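Local coordinates for quinoline 2-oxidoreductase large subunit (Pseudomonas putida, PDB 1T3Q), which carries the molybdenum ion and pterin cytosine dinucleotide of a molybdenum hydroxylase that oxidises quinoline at C2, at residues H642-I648 against A752-V757. Coordinates in Å, arbitrary orientation, origin at the centre of the assembly. Numbering follows the deposited sequence.
Sequences HAAIVEI and AVVAAV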
loop_
_atom_site.group_PDB
_atom_site.type_symbol
_atom_site.label_atom_id
_atom_site.label_comp_id
_atom_site.label_asym_id
_atom_site.label_seq_id
_atom_site.Cartn_x
_atom_site.Cartn_y
_atom_site.Cartn_z
ATOM N N HIS B 642 31.286 -18.860 -26.712
ATOM C CA HIS B 642 30.575 -18.065 -27.696
ATOM C C HIS B 642 31.451 -17.919 -28.920
ATOM O O HIS B 642 32.677 -17.891 -28.820
ATOM C CB HIS B 642 30.262 -16.662 -27.164
ATOM C CG HIS B 642 29.419 -16.653 -25.931
ATOM N ND1 HIS B 642 29.952 -16.740 -24.664
ATOM C CD2 HIS B 642 28.075 -16.597 -25.771
ATOM C CE1 HIS B 642 28.973 -16.740 -23.775
ATOM N NE2 HIS B 642 27.823 -16.654 -24.422
ATOM N N ALA B 643 30.810 -17.831 -30.077
ATOM C CA ALA B 643 31.510 -17.637 -31.339
ATOM C C ALA B 643 30.679 -16.630 -32.114
ATOM O O ALA B 643 29.453 -16.740 -32.181
ATOM C CB ALA B 643 31.617 -18.944 -32.113
ATOM N N ALA B 644 31.349 -15.634 -32.677
ATOM C CA ALA B 644 30.667 -14.605 -33.435
ATOM C C ALA B 644 31.297 -14.467 -34.804
ATOM O O ALA B 644 32.503 -14.650 -34.971
ATOM C CB ALA B 644 30.739 -13.270 -32.695
ATOM N N ILE B 645 30.462 -14.168 -35.790
ATOM C CA ILE B 645 30.935 -13.950 -37.143
ATOM C C ILE B 645 30.548 -12.517 -37.474
ATOM O O ILE B 645 29.387 -12.133 -37.331
ATOM C CB ILE B 645 30.276 -14.910 -38.151
ATOM C CG1 ILE B 645 30.767 -16.340 -37.897
ATOM C CG2 ILE B 645 30.618 -14.479 -39.573
ATOM C CD1 ILE B 645 30.173 -17.383 -38.834
ATOM N N VAL B 646 31.531 -11.723 -37.882
ATOM C CA VAL B 646 31.289 -10.331 -38.224
ATOM C C VAL B 646 31.705 -10.072 -39.658
ATOM O O VAL B 646 32.603 -10.729 -40.189
ATOM C CB VAL B 646 32.082 -9.354 -37.312
ATOM C CG1 VAL B 646 31.721 -9.585 -35.854
ATOM C CG2 VAL B 646 33.572 -9.518 -37.540
ATOM N N GLU B 647 31.031 -9.117 -40.286
ATOM C CA GLU B 647 31.337 -8.740 -41.656
ATOM C C GLU B 647 31.647 -7.252 -41.659
ATOM O O GLU B 647 30.842 -6.447 -41.195
ATOM C CB GLU B 647 30.145 -9.010 -42.576
ATOM C CG GLU B 647 30.328 -8.436 -43.975
ATOM C CD GLU B 647 29.060 -8.506 -44.807
ATOM O OE1 GLU B 647 28.727 -9.604 -45.296
ATOM O OE2 GLU B 647 28.393 -7.461 -44.960
ATOM N N ILE B 648 32.818 -6.897 -42.173
ATOM C CA ILE B 648 33.235 -5.506 -42.239
ATOM C C ILE B 648 33.332 -5.070 -43.700
ATOM O O ILE B 648 33.971 -5.740 -44.506
ATOM C CB ILE B 648 34.617 -5.312 -41.587
ATOM C CG1 ILE B 648 34.568 -5.738 -40.119
ATOM C CG2 ILE B 648 35.050 -3.861 -41.713
ATOM C CD1 ILE B 648 35.927 -5.744 -39.444
ATOM N N ALA B 752 34.159 -12.625 -27.995
ATOM C CA ALA B 752 33.900 -13.256 -29.287
ATOM C C ALA B 752 33.838 -12.227 -30.413
ATOM O O ALA B 752 34.366 -12.462 -31.501
ATOM C CB ALA B 752 32.589 -14.053 -29.230
ATOM N N VAL B 753 33.196 -11.088 -30.155
ATOM C CA VAL B 753 33.085 -10.043 -31.170
ATOM C C VAL B 753 34.433 -9.383 -31.458
ATOM O O VAL B 753 34.805 -9.195 -32.620
ATOM C CB VAL B 753 32.073 -8.945 -30.764
ATOM C CG1 VAL B 753 31.987 -7.889 -31.868
ATOM C CG2 VAL B 753 30.698 -9.558 -30.517
ATOM N N VAL B 754 35.164 -9.022 -30.407
ATOM C CA VAL B 754 36.469 -8.402 -30.602
ATOM C C VAL B 754 37.372 -9.380 -31.350
ATOM O O VAL B 754 38.087 -8.995 -32.283
ATOM C CB VAL B 754 37.131 -8.029 -29.253
ATOM C CG1 VAL B 754 38.557 -7.542 -29.491
ATOM C CG2 VAL B 754 36.321 -6.934 -28.571
ATOM N N ALA B 755 37.336 -10.649 -30.945
ATOM C CA ALA B 755 38.149 -11.662 -31.612
ATOM C C ALA B 755 37.734 -11.762 -33.080
ATOM O O ALA B 755 38.575 -11.928 -33.954
ATOM C CB ALA B 755 37.985 -13.023 -30.925
ATOM N N ALA B 756 36.435 -11.646 -33.343
ATOM C CA ALA B 756 35.930 -11.731 -34.714
ATOM C C ALA B 756 36.456 -10.599 -35.590
ATOM O O ALA B 756 36.890 -10.826 -36.716
ATOM C CB ALA B 756 34.404 -11.728 -34.711
ATOM N N VAL B 757 36.411 -9.373 -35.083
ATOM C CA VAL B 757 36.904 -8.238 -35.848
ATOM C C VAL B 757 38.383 -8.433 -36.170
ATOM O O VAL B 757 38.825 -8.194 -37.291
ATOM C CB VAL B 757 36.717 -6.919 -35.067
ATOM C CG1 VAL B 757 37.477 -5.790 -35.753
ATOM C CG2 VAL B 757 35.231 -6.580 -34.986
#
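Small alanine surfaces let helix 744-761 lie close against strand 636-649: the axes of the short segments 642-648 and 752-757 approach to 7.1 Å and cross at -42°. Every second strand residue points its CB at the helix. Ala752 fits its methyl between two of these, with its CB 4.1 Å from CB of His642 and 4.0 Å from CB of Ala644. One turn on, Ala756 sits low enough for its CB to touch the backbone O of Ala644 at 3.5 Å and CG1 of Val646 at 3.6 Å. Val646 is the larger bump, wedged among Val753, Ala756 and Val757; its CG1 lies 4.3 Å from CG1 of Val753, its CG2 4.2 Å from CG2 of Val757. Farther along, CD1 of Ile648 meets CG1 of Val757 at 4.0 Å. No hydrogen bond spans the two segments, so apolar shape carries this buried helix-on-sheet contact. The imidazole of His642 turns away, its ND1 hydrogen-bonded to OG of Ser748, earlier in helix 744-761. Within the molybdopterin cofactor-binding domain, strands 454-467 and 655-665 flank the strand in a mixed sheet, Ile645 pointing to the face away from the helix; on the helix's far side, Val754 packs on helices 375-393 and 672-692.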